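Kallistatin (Homo sapiens, PDB 6F4V) inhibits tissue kallikrein as a serpin, forming a stable equimolar complex with the protease and being cleaved at its own reactive site. Local coordinates at residues V197-Q202 and L268-K274; Y209-L215 and R254-L259; Q308-E312 and F337-F341. The contacts are given in a common frame with arbitrary orientation. Residues are numbered along the deposited sequence.

How the interactions relate
Followed from the N terminus, the chain first lays down strand 193-202, half of interaction 1, and then strand 206-211, whose end and following turn (209-215) open interaction 2. Helix 249-258 closes interaction 2 by packing on that turn; 268-274 then returns to 197-202 and closes interaction 1, so the smaller loop lies wholly within the larger. The two contacts touch where Leu268 CD1 meets Tyr209 CZ at 3.6 Å. Interaction 3 follows in series, closing a hairpin of strands 312-324 and 328-340. Its centre is about 49 Å from that of interaction 1, across the chain's centre, although both reach the same large mixed sheet.

Interaction 1 (V197-Q202 and L268-K274); sequences VPMMLQ and LELHLPK
Two extended segments, 197-202 and 268-274, pair antiparallel, their short axes 4.3 Å apart at closest and their directions 149° apart. Met200-Leu272 and Gln202-Leu270 are hydrogen-bonded pairs: Met200 N to Leu272 O 2.8 Å and Leu272 N to Met200 O 3.0 Å; Gln202 N to Leu270 O 3.1 Å and Leu270 N to Gln202 O 2.9 Å. Lys274 N adds a bond to Pro198 O (2.9 Å). Met199-Pro273 and Leu201-His271 are non-hydrogen-bonded pairs. Their side chains share one face. Met199 (t, p, p) curls so that SD lies 3.9 Å from Pro273 CD, with CG near the edge of the His271 ring. Leu201 (t, p) sets CD1 over the face of that ring, a CH-pi contact 3.7 Å from its centroid. His271 (chi1 m) gives NE2 to Glu269 OE2 at 2.6 Å. On the other face Met200 (m, t, m) brings CE to 3.9 Å from Leu272 CD2, while Leu270 and Leu272 are both t, p. Gln202 (p, t) has its amide bonded to Lys175 and His207. Lys274 (all t) starts toward the partner, CB 3.9 Å from Met200 CG, before its amino end leads away. This ladder joins the serpin strands conventionally called s3C and s2C in beta-sheet C.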
loop_
_atom_site.group_PDB
_atom_site.type_symbol
_atom_site.label_atom_id
_atom_site.label_comp_id
_atom_site.label_asym_id
_atom_site.label_seq_id
_atom_site.Cartn_x
_atom_site.Cartn_y
_atom_site.Cartn_z
ATOM N N VAL A 197 4.136 -2.263 -25.348
ATOM C CA VAL A 197 3.155 -1.669 -24.431
ATOM C C VAL A 197 2.534 -0.454 -25.082
ATOM O O VAL A 197 3.221 0.253 -25.814
ATOM C CB VAL A 197 3.788 -1.257 -23.072
ATOM C CG1 VAL A 197 4.579 -2.398 -22.490
ATOM C CG2 VAL A 197 4.703 -0.054 -23.202
ATOM N N PRO A 198 1.250 -0.187 -24.791
ATOM C CA PRO A 198 0.708 1.112 -25.195
ATOM C C PRO A 198 1.427 2.227 -24.437
ATOM O O PRO A 198 1.450 2.211 -23.210
ATOM C CB PRO A 198 -0.777 1.046 -24.819
ATOM C CG PRO A 198 -1.037 -0.300 -24.278
ATOM C CD PRO A 198 0.250 -1.055 -24.144
ATOM N N MET A 199 2.062 3.118 -25.173
ATOM C CA MET A 199 2.799 4.226 -24.632
ATOM C C MET A 199 2.019 5.511 -24.821
ATOM O O MET A 199 1.728 5.929 -25.952
ATOM C CB MET A 199 4.181 4.316 -25.297
ATOM C CG MET A 199 5.152 5.262 -24.598
ATOM S SD MET A 199 5.720 4.649 -22.979
ATOM C CE MET A 199 6.829 3.354 -23.472
ATOM N N MET A 200 1.675 6.134 -23.703
ATOM C CA MET A 200 1.012 7.430 -23.704
ATOM C C MET A 200 2.051 8.481 -23.962
ATOM O O MET A 200 3.222 8.290 -23.622
ATOM C CB MET A 200 0.310 7.707 -22.350
ATOM C CG MET A 200 -0.511 6.529 -21.908
ATOM S SD MET A 200 -1.487 6.812 -20.454
ATOM C CE MET A 200 -0.156 6.937 -19.227
ATOM N N LEU A 201 1.626 9.596 -24.538
ATOM C CA LEU A 201 2.530 10.699 -24.865
ATOM C C LEU A 201 1.861 12.050 -24.600
ATOM O O LEU A 201 0.741 12.280 -25.026
ATOM C CB LEU A 201 2.941 10.611 -26.337
ATOM C CG LEU A 201 3.743 11.790 -26.906
ATOM C CD1 LEU A 201 5.049 11.931 -26.156
ATOM C CD2 LEU A 201 3.974 11.601 -28.402
ATOM N N GLN A 202 2.546 12.921 -23.868
ATOM C CA GLN A 202 2.216 14.331 -23.802
ATOM C C GLN A 202 3.504 15.111 -23.924
ATOM O O GLN A 202 4.521 14.683 -23.427
ATOM C CB GLN A 202 1.423 14.738 -22.537
ATOM C CG GLN A 202 2.068 14.481 -21.204
ATOM C CD GLN A 202 1.227 14.986 -20.061
ATOM O OE1 GLN A 202 1.185 16.188 -19.802
ATOM N NE2 GLN A 202 0.559 14.075 -19.357
ATOM N N LEU A 268 8.260 19.239 -20.782
ATOM C CA LEU A 268 8.683 17.865 -20.840
ATOM C C LEU A 268 7.978 17.123 -21.953
ATOM O O LEU A 268 6.758 17.194 -22.079
ATOM C CB LEU A 268 8.357 17.179 -19.527
ATOM C CG LEU A 268 8.686 15.700 -19.405
ATOM C CD1 LEU A 268 10.177 15.517 -19.423
ATOM C CD2 LEU A 268 8.122 15.124 -18.108
ATOM N N GLU A 269 8.748 16.354 -22.698
ATOM C CA GLU A 269 8.198 15.335 -23.565
ATOM C C GLU A 269 8.177 14.040 -22.754
ATOM O O GLU A 269 9.232 13.520 -22.429
ATOM C CB GLU A 269 9.064 15.184 -24.809
ATOM C CG GLU A 269 8.543 14.190 -25.828
ATOM C CD GLU A 269 9.617 13.853 -26.864
ATOM O OE1 GLU A 269 10.343 14.786 -27.260
ATOM O OE2 GLU A 269 9.778 12.675 -27.250
ATOM N N LEU A 270 6.979 13.553 -22.439
ATOM C CA LEU A 270 6.783 12.453 -21.483
ATOM C C LEU A 270 6.140 11.274 -22.179
ATOM O O LEU A 270 5.051 11.400 -22.728
ATOM C CB LEU A 270 5.878 12.920 -20.331
ATOM C CG LEU A 270 5.439 11.868 -19.317
ATOM C CD1 LEU A 270 6.644 11.193 -18.681
ATOM C CD2 LEU A 270 4.585 12.522 -18.257
ATOM N N HIS A 271 6.819 10.143 -22.169
ATOM C CA HIS A 271 6.283 8.894 -22.673
ATOM C C HIS A 271 6.105 8.003 -21.475
ATOM O O HIS A 271 7.087 7.700 -20.796
ATOM C CB HIS A 271 7.262 8.225 -23.646
ATOM C CG HIS A 271 7.694 9.106 -24.776
ATOM N ND1 HIS A 271 7.296 8.896 -26.082
ATOM C CD2 HIS A 271 8.502 10.192 -24.798
ATOM C CE1 HIS A 271 7.836 9.828 -26.857
ATOM N NE2 HIS A 271 8.583 10.616 -26.100
ATOM N N LEU A 272 4.873 7.574 -21.219
ATOM C CA LEU A 272 4.551 6.827 -20.011
ATOM C C LEU A 272 3.609 5.722 -20.401
ATOM O O LEU A 272 2.631 5.994 -21.095
ATOM C CB LEU A 272 3.927 7.739 -18.972
ATOM C CG LEU A 272 3.564 7.138 -17.593
ATOM C CD1 LEU A 272 4.817 6.772 -16.803
ATOM C CD2 LEU A 272 2.701 8.124 -16.804
ATOM N N PRO A 273 3.891 4.473 -19.998
ATOM C CA PRO A 273 2.982 3.445 -20.464
ATOM C C PRO A 273 1.625 3.511 -19.813
ATOM O O PRO A 273 1.490 3.954 -18.659
ATOM C CB PRO A 273 3.681 2.122 -20.110
ATOM C CG PRO A 273 5.036 2.485 -19.610
ATOM C CD PRO A 273 5.019 3.917 -19.234
ATOM N N LYS A 274 0.641 3.072 -20.579
ATOM C CA LYS A 274 -0.665 2.711 -20.070
ATOM C C LYS A 274 -0.524 1.251 -19.672
ATOM O O LYS A 274 -0.103 0.429 -20.490
ATOM C CB LYS A 274 -1.721 2.853 -21.168
ATOM C CG LYS A 274 -3.113 2.398 -20.763
ATOM C CD LYS A 274 -4.094 2.595 -21.910
ATOM C CE LYS A 274 -5.464 2.037 -21.555
ATOM N NZ LYS A 274 -6.413 2.238 -22.683
#

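Interaction 2 (Y209-L215 and R254-L259); sequences YLHDRYL and RWNNLL. With Z9L (methyl 2,3,6-tri-O-sulfo-alpha-D-glucopyranoside), chain C; Z9K (3-O-methyl-2-O-sulfo-alpha-L-idopyranuronic acid), chain B.
The end of strand 206-211 and the turn after it lie against the last turn of helix 249-258, where Leu258 N bonds to Arg254 O and, just past the helix end, Leu259 N to Trp255 O, both at 2.9 Å. Leu210 is the main bump. In its p, p conformation it pushes CD2 into a hollow between Leu258 CB (3.6 Å) and Leu259 CD2 (3.7 Å), with CD1 4.3 Å from Trp255 CD1. Leu259 fits back under the strand, CD2 3.6 Å from Tyr209 N. Leu215 (m, t) brings CD1 to 3.9 Å from Trp255 CZ2, on the benzo ring. Between these apolar contacts sits Asp212 (t). Its OD2 takes Trp255 NE1 and Arg254 NH1, each at 2.8 Å, and its OD1 takes Arg254 NH2 at 3.0 Å, a two-pronged salt bridge. OD1 also accepts Tyr214 N at 2.8 Å, an Asx turn. The extended Arg254 (t, t, t) thus links Asp212 to the bound heparin fragment: its NH2 reaches Z9L O7 at 3.0 Å, Arg213 N holds Z9L O11 at 2.8 Å, and Arg213 NH1 holds Z9K O7 at 2.7 Å. Tyr214 offers a ring face to Z9L O1. Phe264, before strand 265-267, completes the glycan pocket and touches Leu210 and Leu259, while the indole of Trp255 lies on strands 217-223 and 228-235.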
loop_
_atom_site.group_PDB
_atom_site.type_symbol
_atom_site.label_atom_id
_atom_site.label_comp_id
_atom_site.label_asym_id
_atom_site.label_seq_id
_atom_site.Cartn_x
_atom_site.Cartn_y
_atom_site.Cartn_z
ATOM N N TYR A 209 10.161 17.619 -12.684
ATOM C CA TYR A 209 11.094 16.498 -12.834
ATOM C C TYR A 209 12.544 16.926 -12.676
ATOM O O TYR A 209 12.878 18.100 -12.810
ATOM C CB TYR A 209 10.899 15.758 -14.178
ATOM C CG TYR A 209 11.271 16.590 -15.402
ATOM C CD1 TYR A 209 10.428 17.600 -15.860
ATOM C CD2 TYR A 209 12.469 16.364 -16.088
ATOM C CE1 TYR A 209 10.764 18.363 -16.968
ATOM C CE2 TYR A 209 12.822 17.125 -17.193
ATOM C CZ TYR A 209 11.957 18.128 -17.625
ATOM O OH TYR A 209 12.276 18.871 -18.727
ATOM N N LEU A 210 13.389 15.951 -12.347
ATOM C CA LEU A 210 14.819 16.185 -12.225
ATOM C C LEU A 210 15.584 14.981 -12.711
ATOM O O LEU A 210 15.069 13.837 -12.692
ATOM C CB LEU A 210 15.199 16.507 -10.787
ATOM C CG LEU A 210 14.882 15.464 -9.719
ATOM C CD1 LEU A 210 15.929 14.361 -9.578
ATOM C CD2 LEU A 210 14.698 16.190 -8.391
ATOM N N HIS A 211 16.805 15.249 -13.162
ATOM C CA HIS A 211 17.803 14.211 -13.418
ATOM C C HIS A 211 18.769 14.292 -12.253
ATOM O O HIS A 211 19.453 15.317 -12.060
ATOM C CB HIS A 211 18.493 14.453 -14.766
ATOM C CG HIS A 211 17.544 14.630 -15.912
ATOM N ND1 HIS A 211 16.714 13.621 -16.362
ATOM C CD2 HIS A 211 17.297 15.702 -16.713
ATOM C CE1 HIS A 211 16.005 14.061 -17.392
ATOM N NE2 HIS A 211 16.338 15.321 -17.623
ATOM N N ASP A 212 18.801 13.245 -11.429
ATOM C CA ASP A 212 19.501 13.299 -10.153
ATOM C C ASP A 212 21.022 13.317 -10.462
ATOM O O ASP A 212 21.517 12.483 -11.248
ATOM C CB ASP A 212 19.092 12.094 -9.285
ATOM C CG ASP A 212 19.440 12.249 -7.824
ATOM O OD1 ASP A 212 20.550 12.739 -7.492
ATOM O OD2 ASP A 212 18.630 11.807 -6.967
ATOM N N ARG A 213 21.739 14.266 -9.868
ATOM C CA ARG A 213 23.204 14.334 -10.043
ATOM C C ARG A 213 23.993 13.497 -9.040
ATOM O O ARG A 213 25.195 13.327 -9.214
ATOM C CB ARG A 213 23.684 15.792 -10.060
ATOM C CG ARG A 213 23.146 16.555 -11.271
ATOM C CD ARG A 213 23.404 18.054 -11.189
ATOM N NE ARG A 213 24.833 18.366 -11.253
ATOM C CZ ARG A 213 25.378 19.529 -10.895
ATOM N NH1 ARG A 213 24.625 20.534 -10.426
ATOM N NH2 ARG A 213 26.693 19.691 -10.989
ATOM N N TYR A 214 23.339 13.005 -7.991
ATOM C CA TYR A 214 23.954 12.114 -7.013
ATOM C C TYR A 214 23.641 10.636 -7.292
ATOM O O TYR A 214 24.325 9.763 -6.756
ATOM C CB TYR A 214 23.472 12.411 -5.582
ATOM C CG TYR A 214 24.044 13.622 -4.858
ATOM C CD1 TYR A 214 23.413 14.875 -4.924
ATOM C CD2 TYR A 214 25.183 13.503 -4.045
ATOM C CE1 TYR A 214 23.910 15.973 -4.225
ATOM C CE2 TYR A 214 25.691 14.590 -3.355
ATOM C CZ TYR A 214 25.055 15.825 -3.436
ATOM O OH TYR A 214 25.582 16.899 -2.744
ATOM N N LEU A 215 22.589 10.344 -8.054
ATOM C CA LEU A 215 22.135 8.969 -8.256
ATOM C C LEU A 215 21.823 8.721 -9.704
ATOM O O LEU A 215 21.420 9.635 -10.403
ATOM C CB LEU A 215 20.851 8.717 -7.460
ATOM C CG LEU A 215 20.931 8.914 -5.957
ATOM C CD1 LEU A 215 19.513 8.833 -5.385
ATOM C CD2 LEU A 215 21.816 7.846 -5.322
ATOM N N ARG A 254 13.917 14.147 0.064
ATOM C CA ARG A 254 14.903 14.881 -0.718
ATOM C C ARG A 254 14.360 15.196 -2.094
ATOM O O ARG A 254 14.400 16.367 -2.521
ATOM C CB ARG A 254 16.250 14.124 -0.799
ATOM C CG ARG A 254 17.210 14.668 -1.830
ATOM C CD ARG A 254 18.625 14.070 -1.750
ATOM N NE ARG A 254 19.346 14.520 -2.938
ATOM C CZ ARG A 254 19.402 13.891 -4.110
ATOM N NH1 ARG A 254 18.853 12.679 -4.297
ATOM N NH2 ARG A 254 20.049 14.470 -5.118
ATOM N N TRP A 255 13.884 14.171 -2.810
ATOM C CA TRP A 255 13.320 14.390 -4.132
ATOM C C TRP A 255 12.120 15.358 -4.113
ATOM O O TRP A 255 12.025 16.255 -4.976
ATOM C CB TRP A 255 12.891 13.082 -4.771
ATOM C CG TRP A 255 14.035 12.207 -5.188
ATOM C CD1 TRP A 255 15.254 12.595 -5.690
ATOM C CD2 TRP A 255 14.046 10.784 -5.158
ATOM N NE1 TRP A 255 16.016 11.496 -5.964
ATOM C CE2 TRP A 255 15.304 10.364 -5.652
ATOM C CE3 TRP A 255 13.116 9.822 -4.767
ATOM C CZ2 TRP A 255 15.646 9.004 -5.793
ATOM C CZ3 TRP A 255 13.470 8.445 -4.849
ATOM C CH2 TRP A 255 14.734 8.066 -5.374
ATOM N N ASN A 256 11.235 15.149 -3.142
ATOM C CA ASN A 256 10.066 16.006 -2.982
ATOM C C ASN A 256 10.472 17.461 -2.805
ATOM O O ASN A 256 9.910 18.334 -3.475
ATOM C CB ASN A 256 9.183 15.565 -1.822
ATOM C CG ASN A 256 7.827 16.271 -1.854
ATOM O OD1 ASN A 256 7.140 16.226 -2.854
ATOM N ND2 ASN A 256 7.502 16.952 -0.812
ATOM N N ASN A 257 11.461 17.719 -1.942
ATOM C CA ASN A 257 11.916 19.090 -1.667
ATOM C C ASN A 257 12.656 19.722 -2.837
ATOM O O ASN A 257 12.442 20.918 -3.117
ATOM C CB ASN A 257 12.706 19.162 -0.349
ATOM C CG ASN A 257 11.804 18.957 0.856
ATOM O OD1 ASN A 257 10.595 19.223 0.780
ATOM N ND2 ASN A 257 12.374 18.492 1.973
ATOM N N LEU A 258 13.431 18.931 -3.580
ATOM C CA LEU A 258 14.014 19.415 -4.811
ATOM C C LEU A 258 12.918 19.824 -5.778
ATOM O O LEU A 258 13.011 20.908 -6.409
ATOM C CB LEU A 258 14.904 18.366 -5.469
ATOM C CG LEU A 258 16.201 18.096 -4.697
ATOM C CD1 LEU A 258 16.847 16.821 -5.201
ATOM C CD2 LEU A 258 17.139 19.312 -4.815
ATOM N N LEU A 259 11.843 19.031 -5.837
ATOM C CA LEU A 259 10.752 19.348 -6.745
ATOM C C LEU A 259 9.750 20.373 -6.188
ATOM O O LEU A 259 8.613 20.408 -6.611
ATOM C CB LEU A 259 10.047 18.081 -7.192
ATOM C CG LEU A 259 10.952 17.166 -7.996
ATOM C CD1 LEU A 259 10.254 15.843 -8.273
ATOM C CD2 LEU A 259 11.461 17.789 -9.298
HETATM O O4 Z9L C . 24.222 21.008 -5.290
HETATM C C4 Z9L C . 24.853 20.240 -6.359
HETATM C C5 Z9L C . 24.230 18.862 -6.620
HETATM O O5 Z9L C . 24.960 18.204 -7.710
HETATM C C6 Z9L C . 22.782 18.909 -7.009
HETATM O O6 Z9L C . 22.374 17.631 -7.437
HETATM S S1 Z9L C . 20.734 17.361 -7.350
HETATM O O7 Z9L C . 20.360 17.345 -5.728
HETATM O O11 Z9L C . 20.375 15.915 -8.048
HETATM O O15 Z9L C . 19.941 18.608 -8.114
HETATM C C3 Z9L C . 26.270 20.019 -5.905
HETATM O O3 Z9L C . 26.914 21.330 -5.923
HETATM S S2 Z9L C . 27.779 21.715 -4.565
HETATM O O8 Z9L C . 28.428 23.227 -4.747
HETATM O O9 Z9L C . 29.003 20.600 -4.365
HETATM O O10 Z9L C . 26.781 21.672 -3.248
HETATM C C2 Z9L C . 27.120 19.033 -6.655
HETATM O O2 Z9L C . 27.905 19.706 -7.664
HETATM S S3 Z9L C . 29.445 19.154 -8.019
HETATM O O12 Z9L C . 30.166 20.349 -8.919
HETATM O O13 Z9L C . 29.368 17.781 -8.931
HETATM O O14 Z9L C . 30.337 18.855 -6.642
HETATM C C1 Z9L C . 26.367 17.871 -7.336
HETATM O O1 Z9L C . 26.358 16.782 -6.496
HETATM C C7 Z9L C . 26.175 15.490 -7.089
HETATM O O4 Z9K B . 22.836 23.875 -2.300
HETATM C C4 Z9K B . 22.286 23.880 -3.614
HETATM C C5 Z9K B . 21.325 22.662 -3.829
HETATM O O5 Z9K B . 22.138 21.445 -4.399
HETATM C C6 Z9K B . 20.669 22.238 -2.652
HETATM O O10 Z9K B . 21.330 21.970 -1.601
HETATM O O6 Z9K B . 19.417 22.102 -2.634
HETATM C C3 Z9K B . 23.438 23.955 -4.583
HETATM O O3 Z9K B . 23.675 25.351 -4.950
HETATM C C7 Z9K B . 24.246 26.188 -3.976
HETATM C C2 Z9K B . 23.201 23.183 -5.829
HETATM O O2 Z9K B . 24.306 23.377 -6.780
HETATM S S1 Z9K B . 23.946 23.448 -8.418
HETATM O O7 Z9K B . 25.271 22.917 -9.275
HETATM O O8 Z9K B . 23.601 25.000 -8.857
HETATM O O9 Z9K B . 22.652 22.481 -8.778
HETATM C C1 Z9K B . 23.008 21.723 -5.565
#

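Interaction 3 (Q308-E312 and F337-F341); sequences QQKLE and FAIKF
Glu312, Phe341 and Lys340 carry most of this contact, in which an irregular segment entering strand 312-324 meets the C-terminal end of strand 328-340. Glu312 and Lys340 form an antiparallel hydrogen-bonded pair, CA atoms 5.4 Å apart, with Glu312 N to Lys340 O and Lys340 N to Glu312 O both at 2.8 Å. Their side chains, both p at chi1, share one face of the sheet; Glu312 OE2 comes within 3.2 Å of Lys340 CE but stays 4.2 Å from NZ, too long for a salt bridge. The CA atoms of Leu311 and Ile339 add C-H...O contacts, to Lys340 O at 3.3 Å and to Glu312 O at 3.4 Å respectively. In serpins cleaved at the reactive site, the reactive-centre loop enters beta-sheet A as an additional strand; strand 328-340, lying between 159-172 and 312-324, matches that inserted loop, and the carboxylate of Phe341 is consistent with the newly cut end. Phe341 (p at chi1) keeps its backbone beside the other segment, its CA 4.7 Å from Leu311 CA and 3.6 Å from Lys310 O (a C-H...O contact), and its CD2 3.4 Å from Gln309 OE1. One water donates to Lys310 O (2.7 Å) and Phe341 OXT (2.6 Å), bridging the two backbones beyond the last pair. On the face opposite Glu312 and Lys340, Leu311 (m, t) brings CB to 3.7 Å from Ile339 CG2 and CD2 to 4.0 Å from Phe341 CB, and also rests on Leu160.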
loop_
_atom_site.group_PDB
_atom_site.type_symbol
_atom_site.label_atom_id
_atom_site.label_comp_id
_atom_site.label_asym_id
_atom_site.label_seq_id
_atom_site.Cartn_x
_atom_site.Cartn_y
_atom_site.Cartn_z
ATOM N N GLN A 308 -12.222 -16.432 26.147
ATOM C CA GLN A 308 -12.896 -17.726 26.021
ATOM C C GLN A 308 -12.016 -18.839 25.430
ATOM O O GLN A 308 -12.253 -20.022 25.709
ATOM C CB GLN A 308 -14.179 -17.564 25.189
ATOM C CG GLN A 308 -15.100 -18.782 25.208
ATOM C CD GLN A 308 -16.337 -18.613 24.338
ATOM O OE1 GLN A 308 -16.969 -17.549 24.306
ATOM N NE2 GLN A 308 -16.692 -19.675 23.624
ATOM N N GLN A 309 -11.039 -18.464 24.599
ATOM C CA GLN A 309 -10.071 -19.397 24.027
ATOM C C GLN A 309 -8.701 -18.718 23.977
ATOM O O GLN A 309 -8.607 -17.473 23.976
ATOM C CB GLN A 309 -10.459 -19.785 22.589
ATOM C CG GLN A 309 -11.796 -20.500 22.406
ATOM C CD GLN A 309 -11.782 -21.965 22.846
ATOM O OE1 GLN A 309 -10.749 -22.522 23.246
ATOM N NE2 GLN A 309 -12.944 -22.594 22.775
ATOM N N LYS A 310 -7.651 -19.541 23.934
ATOM C CA LYS A 310 -6.291 -19.061 23.656
ATOM C C LYS A 310 -6.102 -18.914 22.147
ATOM O O LYS A 310 -6.217 -19.887 21.398
ATOM C CB LYS A 310 -5.226 -19.986 24.255
ATOM C CG LYS A 310 -5.209 -19.897 25.771
ATOM C CD LYS A 310 -3.868 -20.254 26.389
ATOM C CE LYS A 310 -3.981 -20.189 27.911
ATOM N NZ LYS A 310 -2.662 -20.255 28.600
ATOM N N LEU A 311 -5.810 -17.691 21.712
ATOM C CA LEU A 311 -5.826 -17.368 20.297
ATOM C C LEU A 311 -4.435 -17.309 19.708
ATOM O O LEU A 311 -3.488 -16.924 20.378
ATOM C CB LEU A 311 -6.520 -16.027 20.080
ATOM C CG LEU A 311 -7.992 -15.970 20.500
ATOM C CD1 LEU A 311 -8.562 -14.630 20.102
ATOM C CD2 LEU A 311 -8.814 -17.086 19.871
ATOM N N GLU A 312 -4.320 -17.648 18.433
ATOM C CA GLU A 312 -3.055 -17.413 17.747
ATOM C C GLU A 312 -3.273 -16.936 16.305
ATOM O O GLU A 312 -4.365 -17.085 15.731
ATOM C CB GLU A 312 -2.142 -18.643 17.880
ATOM C CG GLU A 312 -2.505 -19.804 17.012
ATOM C CD GLU A 312 -1.808 -21.105 17.433
ATOM O OE1 GLU A 312 -0.677 -21.058 18.007
ATOM O OE2 GLU A 312 -2.420 -22.170 17.182
ATOM N N PHE A 337 -6.254 -10.579 8.111
ATOM C CA PHE A 337 -5.545 -11.241 9.204
ATOM C C PHE A 337 -6.508 -12.170 9.929
ATOM O O PHE A 337 -7.468 -11.696 10.518
ATOM C CB PHE A 337 -4.974 -10.233 10.190
ATOM C CG PHE A 337 -3.964 -10.822 11.120
ATOM C CD1 PHE A 337 -4.334 -11.526 12.259
ATOM C CD2 PHE A 337 -2.636 -10.726 10.823
ATOM C CE1 PHE A 337 -3.344 -12.083 13.078
ATOM C CE2 PHE A 337 -1.671 -11.271 11.639
ATOM C CZ PHE A 337 -2.022 -11.956 12.755
ATOM N N ALA A 338 -6.214 -13.471 9.909
ATOM C CA ALA A 338 -7.065 -14.488 10.494
ATOM C C ALA A 338 -6.470 -14.946 11.824
ATOM O O ALA A 338 -5.240 -15.052 11.976
ATOM C CB ALA A 338 -7.223 -15.653 9.528
ATOM N N ILE A 339 -7.367 -15.186 12.789
ATOM C CA ILE A 339 -7.022 -15.578 14.147
ATOM C C ILE A 339 -7.693 -16.912 14.392
ATOM O O ILE A 339 -8.886 -17.053 14.111
ATOM C CB ILE A 339 -7.608 -14.600 15.181
ATOM C CG1 ILE A 339 -7.168 -13.172 14.926
ATOM C CG2 ILE A 339 -7.260 -15.015 16.606
ATOM C CD1 ILE A 339 -5.713 -12.949 15.165
ATOM N N LYS A 340 -6.938 -17.880 14.912
ATOM C CA LYS A 340 -7.481 -19.217 15.198
ATOM C C LYS A 340 -7.285 -19.569 16.670
ATOM O O LYS A 340 -6.637 -18.840 17.414
ATOM C CB LYS A 340 -6.810 -20.260 14.302
ATOM C CG LYS A 340 -5.334 -20.454 14.585
ATOM C CD LYS A 340 -4.698 -21.419 13.617
ATOM C CE LYS A 340 -3.313 -21.819 14.121
ATOM N NZ LYS A 340 -2.354 -22.007 13.013
ATOM N N PHE A 341 -7.826 -20.711 17.067
ATOM C CA PHE A 341 -7.631 -21.236 18.429
ATOM C C PHE A 341 -7.177 -22.700 18.396
ATOM O O PHE A 341 -6.915 -23.293 17.341
ATOM C CB PHE A 341 -8.901 -21.066 19.260
ATOM C CG PHE A 341 -9.957 -22.103 18.984
ATOM C CD1 PHE A 341 -10.644 -22.123 17.769
ATOM C CD2 PHE A 341 -10.271 -23.065 19.945
ATOM C CE1 PHE A 341 -11.619 -23.080 17.509
ATOM C CE2 PHE A 341 -11.248 -24.018 19.694
ATOM C CZ PHE A 341 -11.919 -24.030 18.471
ATOM O OXT PHE A 341 -7.053 -23.320 19.454
HETATM O O HOH W 1 -7.192 -22.365 21.855
#